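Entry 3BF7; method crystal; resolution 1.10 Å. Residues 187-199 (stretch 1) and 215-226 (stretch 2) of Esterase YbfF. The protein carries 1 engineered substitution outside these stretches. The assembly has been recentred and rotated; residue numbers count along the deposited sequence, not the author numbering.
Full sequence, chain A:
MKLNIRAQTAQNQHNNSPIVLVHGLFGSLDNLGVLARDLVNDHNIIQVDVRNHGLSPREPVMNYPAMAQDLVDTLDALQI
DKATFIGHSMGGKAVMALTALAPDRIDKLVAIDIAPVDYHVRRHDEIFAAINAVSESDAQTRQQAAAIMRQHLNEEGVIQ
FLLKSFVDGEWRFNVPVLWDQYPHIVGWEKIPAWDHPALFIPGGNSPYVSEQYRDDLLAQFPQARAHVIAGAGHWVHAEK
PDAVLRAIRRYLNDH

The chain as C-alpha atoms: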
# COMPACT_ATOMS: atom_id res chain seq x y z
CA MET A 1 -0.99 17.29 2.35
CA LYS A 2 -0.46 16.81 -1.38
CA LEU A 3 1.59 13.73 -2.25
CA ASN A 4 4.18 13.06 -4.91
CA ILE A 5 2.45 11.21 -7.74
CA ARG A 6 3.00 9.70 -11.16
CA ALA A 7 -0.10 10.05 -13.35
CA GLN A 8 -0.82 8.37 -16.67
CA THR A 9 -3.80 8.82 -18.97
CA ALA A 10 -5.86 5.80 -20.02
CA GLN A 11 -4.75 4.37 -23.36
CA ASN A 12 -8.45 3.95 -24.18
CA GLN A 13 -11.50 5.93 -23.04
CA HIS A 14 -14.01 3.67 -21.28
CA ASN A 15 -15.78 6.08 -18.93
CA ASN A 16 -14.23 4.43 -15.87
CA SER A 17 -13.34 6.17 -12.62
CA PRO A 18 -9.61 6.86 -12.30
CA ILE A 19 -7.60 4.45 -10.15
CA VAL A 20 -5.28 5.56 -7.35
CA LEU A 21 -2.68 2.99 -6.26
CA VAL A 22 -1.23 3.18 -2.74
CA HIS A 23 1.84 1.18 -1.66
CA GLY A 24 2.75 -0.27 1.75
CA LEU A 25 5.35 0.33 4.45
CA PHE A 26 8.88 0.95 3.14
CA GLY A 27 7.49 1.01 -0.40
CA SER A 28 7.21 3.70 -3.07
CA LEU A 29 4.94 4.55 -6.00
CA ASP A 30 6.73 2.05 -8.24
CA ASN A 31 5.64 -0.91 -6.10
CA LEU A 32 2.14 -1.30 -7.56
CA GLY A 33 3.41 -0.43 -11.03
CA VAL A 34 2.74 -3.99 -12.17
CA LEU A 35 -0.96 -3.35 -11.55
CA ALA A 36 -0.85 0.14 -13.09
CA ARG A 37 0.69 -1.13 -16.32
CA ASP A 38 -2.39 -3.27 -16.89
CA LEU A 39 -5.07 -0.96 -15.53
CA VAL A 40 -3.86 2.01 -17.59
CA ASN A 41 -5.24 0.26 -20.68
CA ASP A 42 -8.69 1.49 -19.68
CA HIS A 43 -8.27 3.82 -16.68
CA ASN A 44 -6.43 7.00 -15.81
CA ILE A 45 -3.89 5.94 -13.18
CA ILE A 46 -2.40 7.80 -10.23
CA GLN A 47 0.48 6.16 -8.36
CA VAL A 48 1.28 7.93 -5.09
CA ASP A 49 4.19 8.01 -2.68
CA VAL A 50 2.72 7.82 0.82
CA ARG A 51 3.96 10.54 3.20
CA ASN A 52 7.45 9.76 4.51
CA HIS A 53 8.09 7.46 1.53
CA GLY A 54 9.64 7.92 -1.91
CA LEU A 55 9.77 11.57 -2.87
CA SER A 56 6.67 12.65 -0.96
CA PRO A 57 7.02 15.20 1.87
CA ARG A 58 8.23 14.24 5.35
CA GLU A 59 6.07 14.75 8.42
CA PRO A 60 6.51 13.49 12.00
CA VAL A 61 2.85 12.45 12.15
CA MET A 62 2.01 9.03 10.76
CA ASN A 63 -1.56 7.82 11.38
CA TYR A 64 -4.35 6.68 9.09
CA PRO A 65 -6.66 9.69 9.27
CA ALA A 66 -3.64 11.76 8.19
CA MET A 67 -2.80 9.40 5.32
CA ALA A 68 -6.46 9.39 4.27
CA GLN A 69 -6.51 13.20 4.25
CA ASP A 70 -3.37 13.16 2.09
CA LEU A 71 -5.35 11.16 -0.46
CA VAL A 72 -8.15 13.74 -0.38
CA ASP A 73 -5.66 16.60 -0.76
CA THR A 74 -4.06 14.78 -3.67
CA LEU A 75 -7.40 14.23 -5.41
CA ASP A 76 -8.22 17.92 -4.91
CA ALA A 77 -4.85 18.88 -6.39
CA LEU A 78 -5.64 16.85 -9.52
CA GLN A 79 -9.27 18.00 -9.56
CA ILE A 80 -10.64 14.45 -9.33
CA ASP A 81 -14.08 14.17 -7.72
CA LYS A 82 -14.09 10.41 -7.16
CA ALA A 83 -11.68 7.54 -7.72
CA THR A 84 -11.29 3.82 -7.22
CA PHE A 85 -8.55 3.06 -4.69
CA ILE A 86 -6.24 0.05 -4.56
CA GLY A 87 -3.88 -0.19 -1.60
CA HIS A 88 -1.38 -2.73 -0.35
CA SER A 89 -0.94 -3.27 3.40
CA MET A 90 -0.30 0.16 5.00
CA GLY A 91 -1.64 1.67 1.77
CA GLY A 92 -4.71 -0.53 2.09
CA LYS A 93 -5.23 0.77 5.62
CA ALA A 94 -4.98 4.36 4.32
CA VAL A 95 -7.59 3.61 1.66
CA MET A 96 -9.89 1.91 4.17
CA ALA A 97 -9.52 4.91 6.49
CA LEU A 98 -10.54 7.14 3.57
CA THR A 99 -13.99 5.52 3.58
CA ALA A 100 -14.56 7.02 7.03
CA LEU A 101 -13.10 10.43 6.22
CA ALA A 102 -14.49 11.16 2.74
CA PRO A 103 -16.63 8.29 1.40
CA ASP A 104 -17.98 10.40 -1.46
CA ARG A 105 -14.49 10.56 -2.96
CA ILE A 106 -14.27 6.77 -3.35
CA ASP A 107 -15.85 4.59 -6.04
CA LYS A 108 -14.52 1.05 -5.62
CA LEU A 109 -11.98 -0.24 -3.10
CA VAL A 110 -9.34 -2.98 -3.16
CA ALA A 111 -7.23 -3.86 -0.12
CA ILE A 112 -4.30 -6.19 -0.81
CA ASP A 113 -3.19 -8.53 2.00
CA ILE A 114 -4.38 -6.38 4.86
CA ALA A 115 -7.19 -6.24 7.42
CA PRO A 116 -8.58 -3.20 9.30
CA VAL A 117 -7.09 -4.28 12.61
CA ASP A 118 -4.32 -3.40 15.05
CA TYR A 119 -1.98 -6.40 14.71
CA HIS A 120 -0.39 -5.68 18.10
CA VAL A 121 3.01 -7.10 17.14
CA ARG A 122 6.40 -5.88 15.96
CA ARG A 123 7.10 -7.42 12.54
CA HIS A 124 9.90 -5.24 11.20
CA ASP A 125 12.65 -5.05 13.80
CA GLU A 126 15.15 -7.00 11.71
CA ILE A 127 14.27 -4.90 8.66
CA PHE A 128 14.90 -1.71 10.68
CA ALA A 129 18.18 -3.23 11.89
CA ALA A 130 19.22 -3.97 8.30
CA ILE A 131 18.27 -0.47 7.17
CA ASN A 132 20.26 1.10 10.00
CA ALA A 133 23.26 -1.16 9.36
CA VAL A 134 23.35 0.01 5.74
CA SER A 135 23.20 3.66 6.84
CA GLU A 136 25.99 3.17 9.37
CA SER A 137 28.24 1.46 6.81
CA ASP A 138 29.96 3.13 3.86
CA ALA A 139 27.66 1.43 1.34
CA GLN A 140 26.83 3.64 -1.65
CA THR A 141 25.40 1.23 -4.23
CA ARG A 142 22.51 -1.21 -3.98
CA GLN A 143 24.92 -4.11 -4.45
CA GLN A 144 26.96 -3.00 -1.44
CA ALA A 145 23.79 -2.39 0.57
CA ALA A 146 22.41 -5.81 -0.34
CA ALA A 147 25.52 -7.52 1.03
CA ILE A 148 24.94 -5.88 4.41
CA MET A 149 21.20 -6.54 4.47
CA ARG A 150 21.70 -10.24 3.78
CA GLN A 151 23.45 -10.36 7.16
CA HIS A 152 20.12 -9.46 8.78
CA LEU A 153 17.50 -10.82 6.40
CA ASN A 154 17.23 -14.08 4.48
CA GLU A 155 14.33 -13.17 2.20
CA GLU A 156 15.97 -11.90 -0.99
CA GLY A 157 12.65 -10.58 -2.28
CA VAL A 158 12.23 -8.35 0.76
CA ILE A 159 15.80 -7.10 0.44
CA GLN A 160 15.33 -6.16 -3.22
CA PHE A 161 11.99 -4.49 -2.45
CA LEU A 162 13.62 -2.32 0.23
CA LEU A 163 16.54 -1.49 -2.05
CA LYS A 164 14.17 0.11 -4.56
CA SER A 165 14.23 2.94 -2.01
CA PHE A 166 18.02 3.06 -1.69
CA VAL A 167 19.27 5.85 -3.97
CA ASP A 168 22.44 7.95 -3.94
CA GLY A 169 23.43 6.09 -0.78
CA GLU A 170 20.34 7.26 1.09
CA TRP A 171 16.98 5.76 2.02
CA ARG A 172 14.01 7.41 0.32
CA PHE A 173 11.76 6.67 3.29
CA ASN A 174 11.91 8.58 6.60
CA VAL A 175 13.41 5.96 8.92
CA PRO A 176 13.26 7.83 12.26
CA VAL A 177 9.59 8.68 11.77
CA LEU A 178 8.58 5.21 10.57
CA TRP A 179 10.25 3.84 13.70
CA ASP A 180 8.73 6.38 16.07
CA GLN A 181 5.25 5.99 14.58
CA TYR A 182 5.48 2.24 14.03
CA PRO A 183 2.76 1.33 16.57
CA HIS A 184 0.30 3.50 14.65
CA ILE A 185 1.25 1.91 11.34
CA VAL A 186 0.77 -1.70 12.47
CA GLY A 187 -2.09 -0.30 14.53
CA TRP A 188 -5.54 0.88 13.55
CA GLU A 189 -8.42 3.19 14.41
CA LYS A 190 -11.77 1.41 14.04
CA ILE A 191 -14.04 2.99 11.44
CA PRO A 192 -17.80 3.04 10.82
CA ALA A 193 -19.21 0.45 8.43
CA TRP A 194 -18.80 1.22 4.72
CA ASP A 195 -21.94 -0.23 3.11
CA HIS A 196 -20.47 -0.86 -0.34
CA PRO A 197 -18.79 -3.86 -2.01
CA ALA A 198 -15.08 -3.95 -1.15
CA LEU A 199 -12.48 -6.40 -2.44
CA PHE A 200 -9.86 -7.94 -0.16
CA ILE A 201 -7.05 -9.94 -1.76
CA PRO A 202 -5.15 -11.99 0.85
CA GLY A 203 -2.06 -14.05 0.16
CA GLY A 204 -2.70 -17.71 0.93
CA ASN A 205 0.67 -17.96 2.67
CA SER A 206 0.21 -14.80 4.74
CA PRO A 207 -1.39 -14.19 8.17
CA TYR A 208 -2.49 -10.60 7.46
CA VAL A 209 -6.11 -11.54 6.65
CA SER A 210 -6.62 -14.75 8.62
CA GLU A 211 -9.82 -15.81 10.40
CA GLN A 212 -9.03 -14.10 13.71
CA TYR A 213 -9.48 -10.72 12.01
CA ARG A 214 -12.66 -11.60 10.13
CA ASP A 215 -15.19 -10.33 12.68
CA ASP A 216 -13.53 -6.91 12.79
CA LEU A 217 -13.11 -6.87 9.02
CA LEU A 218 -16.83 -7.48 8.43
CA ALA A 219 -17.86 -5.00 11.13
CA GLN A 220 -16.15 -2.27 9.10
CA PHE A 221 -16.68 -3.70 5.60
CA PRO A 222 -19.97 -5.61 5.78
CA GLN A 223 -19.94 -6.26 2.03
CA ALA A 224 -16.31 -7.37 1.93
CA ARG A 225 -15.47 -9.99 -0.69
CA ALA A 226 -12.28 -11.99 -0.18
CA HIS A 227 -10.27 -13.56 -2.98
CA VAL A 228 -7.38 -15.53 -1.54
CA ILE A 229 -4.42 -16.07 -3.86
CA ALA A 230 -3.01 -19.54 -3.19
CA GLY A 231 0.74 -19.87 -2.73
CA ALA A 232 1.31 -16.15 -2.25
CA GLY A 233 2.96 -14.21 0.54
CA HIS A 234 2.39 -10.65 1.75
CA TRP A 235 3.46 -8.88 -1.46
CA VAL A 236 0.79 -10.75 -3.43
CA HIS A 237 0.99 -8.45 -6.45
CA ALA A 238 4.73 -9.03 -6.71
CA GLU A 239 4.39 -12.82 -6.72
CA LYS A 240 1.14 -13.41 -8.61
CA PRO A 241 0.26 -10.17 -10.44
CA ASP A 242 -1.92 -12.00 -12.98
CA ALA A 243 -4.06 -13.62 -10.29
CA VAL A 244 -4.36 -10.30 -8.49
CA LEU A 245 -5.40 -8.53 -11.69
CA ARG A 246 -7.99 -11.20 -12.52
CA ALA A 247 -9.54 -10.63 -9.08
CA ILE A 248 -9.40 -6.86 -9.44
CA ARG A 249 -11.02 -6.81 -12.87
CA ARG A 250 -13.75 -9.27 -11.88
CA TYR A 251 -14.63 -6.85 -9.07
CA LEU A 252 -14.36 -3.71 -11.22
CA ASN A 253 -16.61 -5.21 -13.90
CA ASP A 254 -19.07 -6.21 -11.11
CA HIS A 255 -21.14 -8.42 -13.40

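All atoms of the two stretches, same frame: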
# COMPACT_ATOMS: atom_id res chain seq x y z
N GLY A 187 -0.85 -0.51 13.81
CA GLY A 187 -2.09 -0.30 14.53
C GLY A 187 -3.26 0.07 13.65
O GLY A 187 -3.21 -0.05 12.42
N TRP A 188 -4.33 0.54 14.28
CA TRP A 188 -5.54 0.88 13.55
C TRP A 188 -6.53 1.64 14.41
O TRP A 188 -6.52 1.52 15.63
CB TRP A 188 -6.20 -0.42 13.06
CG TRP A 188 -7.44 -0.22 12.26
CD1 TRP A 188 -8.70 -0.62 12.59
CD2 TRP A 188 -7.54 0.41 10.98
NE1 TRP A 188 -9.58 -0.27 11.59
CE2 TRP A 188 -8.89 0.36 10.59
CE3 TRP A 188 -6.61 1.01 10.12
CZ2 TRP A 188 -9.34 0.89 9.38
CZ3 TRP A 188 -7.05 1.55 8.93
CH2 TRP A 188 -8.41 1.48 8.56
N GLU A 189 -7.37 2.43 13.75
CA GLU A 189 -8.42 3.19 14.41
C GLU A 189 -9.71 2.66 13.79
O GLU A 189 -9.95 2.85 12.60
CB GLU A 189 -8.28 4.68 14.11
CG GLU A 189 -9.26 5.56 14.88
CD GLU A 189 -9.03 5.51 16.37
OE1 GLU A 189 -7.87 5.72 16.79
OE2 GLU A 189 -10.00 5.28 17.12
N LYS A 190 -10.53 1.97 14.57
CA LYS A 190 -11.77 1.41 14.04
C LYS A 190 -12.61 2.47 13.34
O LYS A 190 -12.72 3.61 13.81
CB LYS A 190 -12.58 0.73 15.14
CG LYS A 190 -12.01 -0.61 15.59
CD LYS A 190 -12.93 -1.28 16.59
CE LYS A 190 -12.46 -2.69 16.93
NZ LYS A 190 -11.11 -2.69 17.56
N ILE A 191 -13.22 2.08 12.23
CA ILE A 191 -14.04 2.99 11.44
C ILE A 191 -15.48 2.51 11.34
O ILE A 191 -15.77 1.35 11.60
CB ILE A 191 -13.49 3.14 10.01
CG1 ILE A 191 -13.53 1.79 9.28
CG2 ILE A 191 -12.06 3.68 10.05
CD1 ILE A 191 -13.12 1.87 7.81
N PRO A 192 -16.40 3.42 10.96
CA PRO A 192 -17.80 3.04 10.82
C PRO A 192 -17.92 2.12 9.61
O PRO A 192 -17.05 2.12 8.73
CB PRO A 192 -18.50 4.38 10.59
CG PRO A 192 -17.61 5.36 11.28
CD PRO A 192 -16.24 4.88 10.88
N ALA A 193 -19.00 1.36 9.54
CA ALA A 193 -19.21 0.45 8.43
C ALA A 193 -19.33 1.21 7.11
O ALA A 193 -19.95 2.28 7.04
CB ALA A 193 -20.46 -0.38 8.66
N TRP A 194 -18.72 0.65 6.07
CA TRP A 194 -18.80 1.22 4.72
C TRP A 194 -19.70 0.23 3.98
O TRP A 194 -19.29 -0.88 3.65
CB TRP A 194 -17.42 1.28 4.08
CG TRP A 194 -17.37 2.07 2.80
CD1 TRP A 194 -17.70 3.38 2.63
CD2 TRP A 194 -16.91 1.60 1.52
NE1 TRP A 194 -17.48 3.77 1.33
CE2 TRP A 194 -16.99 2.69 0.63
CE3 TRP A 194 -16.44 0.37 1.05
CZ2 TRP A 194 -16.61 2.59 -0.72
CZ3 TRP A 194 -16.06 0.27 -0.28
CH2 TRP A 194 -16.15 1.37 -1.15
N ASP A 195 -20.95 0.64 3.75
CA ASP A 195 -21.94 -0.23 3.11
C ASP A 195 -21.86 -0.28 1.59
O ASP A 195 -22.82 0.06 0.89
CB ASP A 195 -23.35 0.18 3.54
CG ASP A 195 -23.59 -0.06 5.02
OD1 ASP A 195 -23.35 -1.20 5.48
OD2 ASP A 195 -24.04 0.87 5.72
N HIS A 196 -20.71 -0.73 1.09
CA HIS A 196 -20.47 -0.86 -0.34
C HIS A 196 -19.54 -2.05 -0.57
O HIS A 196 -18.72 -2.38 0.29
CB HIS A 196 -19.80 0.39 -0.90
CG HIS A 196 -20.60 1.64 -0.71
ND1 HIS A 196 -20.45 2.47 0.38
CD2 HIS A 196 -21.58 2.19 -1.47
CE1 HIS A 196 -21.31 3.48 0.28
NE2 HIS A 196 -22.00 3.33 -0.83
N PRO A 197 -19.66 -2.71 -1.73
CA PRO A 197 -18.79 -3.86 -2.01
C PRO A 197 -17.33 -3.44 -1.97
O PRO A 197 -16.95 -2.42 -2.55
CB PRO A 197 -19.22 -4.28 -3.42
CG PRO A 197 -20.66 -3.85 -3.48
CD PRO A 197 -20.63 -2.50 -2.82
N ALA A 198 -16.51 -4.22 -1.27
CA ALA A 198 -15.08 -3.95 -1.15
C ALA A 198 -14.34 -5.25 -1.38
O ALA A 198 -14.73 -6.29 -0.86
CB ALA A 198 -14.77 -3.41 0.24
N LEU A 199 -13.25 -5.20 -2.15
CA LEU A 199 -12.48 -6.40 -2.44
C LEU A 199 -11.21 -6.50 -1.60
O LEU A 199 -10.42 -5.56 -1.53
CB LEU A 199 -12.08 -6.44 -3.92
CG LEU A 199 -11.22 -7.64 -4.36
CD1 LEU A 199 -12.03 -8.92 -4.23
CD2 LEU A 199 -10.74 -7.44 -5.79
N ASP A 215 -14.08 -11.03 12.04
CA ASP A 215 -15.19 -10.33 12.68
C ASP A 215 -15.01 -8.82 12.55
O ASP A 215 -15.94 -8.11 12.17
CB ASP A 215 -15.33 -10.71 14.15
CG ASP A 215 -15.78 -12.15 14.35
OD1 ASP A 215 -16.49 -12.68 13.47
OD2 ASP A 215 -15.44 -12.74 15.39
N ASP A 216 -13.82 -8.34 12.88
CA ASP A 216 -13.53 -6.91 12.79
C ASP A 216 -13.57 -6.42 11.35
O ASP A 216 -14.01 -5.31 11.08
CB ASP A 216 -12.16 -6.60 13.39
CG ASP A 216 -12.16 -6.62 14.90
OD1 ASP A 216 -11.07 -6.43 15.49
OD2 ASP A 216 -13.23 -6.81 15.50
N LEU A 217 -13.10 -7.25 10.42
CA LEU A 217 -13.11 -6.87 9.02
C LEU A 217 -14.55 -6.64 8.55
O LEU A 217 -14.85 -5.62 7.94
CB LEU A 217 -12.42 -7.95 8.18
CG LEU A 217 -12.13 -7.60 6.72
CD1 LEU A 217 -10.96 -8.43 6.21
CD2 LEU A 217 -13.37 -7.82 5.88
N LEU A 218 -15.43 -7.59 8.85
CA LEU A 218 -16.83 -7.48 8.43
C LEU A 218 -17.59 -6.37 9.16
O LEU A 218 -18.54 -5.81 8.61
CB LEU A 218 -17.55 -8.82 8.63
CG LEU A 218 -17.02 -9.95 7.75
CD1 LEU A 218 -17.72 -11.25 8.13
CD2 LEU A 218 -17.25 -9.63 6.28
N ALA A 219 -17.19 -6.05 10.38
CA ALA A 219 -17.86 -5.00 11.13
C ALA A 219 -17.63 -3.64 10.46
O ALA A 219 -18.46 -2.74 10.56
CB ALA A 219 -17.35 -4.96 12.56
N GLN A 220 -16.50 -3.51 9.77
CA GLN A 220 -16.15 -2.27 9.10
C GLN A 220 -16.44 -2.30 7.60
O GLN A 220 -16.72 -1.27 7.00
CB GLN A 220 -14.69 -1.94 9.38
CG GLN A 220 -14.45 -1.72 10.87
CD GLN A 220 -12.98 -1.72 11.25
OE1 GLN A 220 -12.36 -0.67 11.40
NE2 GLN A 220 -12.42 -2.91 11.39
N PHE A 221 -16.39 -3.50 7.02
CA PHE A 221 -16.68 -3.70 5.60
C PHE A 221 -17.66 -4.85 5.49
O PHE A 221 -17.31 -5.97 5.12
CB PHE A 221 -15.38 -3.98 4.84
CG PHE A 221 -14.50 -2.78 4.75
CD1 PHE A 221 -14.73 -1.81 3.79
CD2 PHE A 221 -13.52 -2.54 5.71
CE1 PHE A 221 -14.02 -0.61 3.79
CE2 PHE A 221 -12.80 -1.35 5.72
CZ PHE A 221 -13.06 -0.38 4.76
N PRO A 222 -18.93 -4.58 5.83
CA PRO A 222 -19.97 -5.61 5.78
C PRO A 222 -20.08 -6.36 4.46
O PRO A 222 -20.36 -7.56 4.45
CB PRO A 222 -21.25 -4.84 6.15
CG PRO A 222 -20.93 -3.42 5.77
CD PRO A 222 -19.50 -3.27 6.20
N GLN A 223 -19.86 -5.65 3.35
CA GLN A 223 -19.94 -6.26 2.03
C GLN A 223 -18.57 -6.63 1.46
O GLN A 223 -18.36 -6.61 0.25
CB GLN A 223 -20.69 -5.33 1.07
CG GLN A 223 -22.14 -5.10 1.47
CD GLN A 223 -22.86 -4.13 0.55
OE1 GLN A 223 -23.51 -3.20 1.02
NE2 GLN A 223 -22.74 -4.35 -0.75
N ALA A 224 -17.64 -6.97 2.35
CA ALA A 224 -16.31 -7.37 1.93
C ALA A 224 -16.39 -8.69 1.16
O ALA A 224 -17.17 -9.58 1.51
CB ALA A 224 -15.42 -7.55 3.15
N ARG A 225 -15.57 -8.79 0.12
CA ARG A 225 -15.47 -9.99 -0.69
C ARG A 225 -13.99 -10.35 -0.64
O ARG A 225 -13.14 -9.50 -0.91
CB ARG A 225 -15.89 -9.71 -2.13
CG ARG A 225 -17.30 -9.16 -2.27
CD ARG A 225 -17.61 -8.77 -3.70
NE ARG A 225 -18.94 -8.19 -3.83
CZ ARG A 225 -19.45 -7.73 -4.97
NH1 ARG A 225 -18.74 -7.78 -6.08
NH2 ARG A 225 -20.68 -7.23 -4.99
N ALA A 226 -13.67 -11.58 -0.26
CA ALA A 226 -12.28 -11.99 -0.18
C ALA A 226 -11.91 -12.96 -1.29
O ALA A 226 -12.65 -13.89 -1.60
CB ALA A 226 -12.01 -12.63 1.18
O HOH W 1 -10.79 -5.91 18.21
O HOH W 2 -17.60 -0.61 12.41
O HOH W 3 -18.19 -3.33 2.82

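Stretch 2 meets its partner first along one side of a helix end, then through a turn, and finally as a parallel strand; together the two stretches bury 847 Å². Asp215, Leu217 and Leu218 make no contact with stretch 1. Asp216 points toward it and faces Lys190, but the charges stay apart, with Lys190 NZ 4.3 Å from Asp216 OD1. A water joins them instead, donating to Asp216 OD1 at 2.8 Å and accepting a weak bond from Lys190 NZ at 3.3 Å. Ala219 contributes mainly backbone: a second water donates to both Ala219 O (2.9 Å) and Ile191 O (2.8 Å).

Gln220 is the hub, with the largest area covered by the other stretch. Its CA-to-CB bond runs sideways, yet the m, t side chain carries the amide into the loop. OE1 accepts two hydrogen bonds, from Trp188 NE1 at 2.8 Å and from Ile191 N at 3.0 Å, while NE2 turns back to Asp216 O at 2.9 Å. An amide suits this buried site because one group can both accept from the loop and donate to its own helix. The Gln220 backbone adds a further clamp: Gln220 O accepts from Trp194 N at 2.9 Å and receives a CA-H contact from Ala193 CA at 3.3 Å.

Phe221 leaves helical geometry and opens a type I turn ending at Ala224. Its CA-to-CB bond points away, but the ring end comes nearer, gathering apolar neighbours: Ile191 CD1 lies 3.8 Å from Phe221 CZ, Trp194 CE3 3.8 Å from Phe221 CE1, and Ala198 CB 3.9 Å from Phe221 CD1. The Trp194 atom sits at the edge of the phenylalanine ring. Small Ala198 lets the strand backbone lie close to this cluster.

Pro222, at the second position of the turn, where its restricted phi fits well, packs CD against Ala193 CB at 3.9 Å. Gln223 covers the approach to the strand. A third water accepts from Gln223 N (2.9 Å) and donates to Trp194 O and His196 O, both at 2.8 Å, so that one water links the backbone of Gln223 to Trp194 and His196.

The strand pairing is parallel, Ala198 beside Ala224 and Leu199 beside Arg225. Ala198 N makes a weak hydrogen bond to Gln223 O at 3.4 Å, whereas Arg225 N bonds firmly to Ala198 O at 2.8 Å. Extended Arg225 lays one guanidinium face over Pro197, with NH2 3.6 Å from Pro197 CB, so a charged residue shields the contact while remaining exposed.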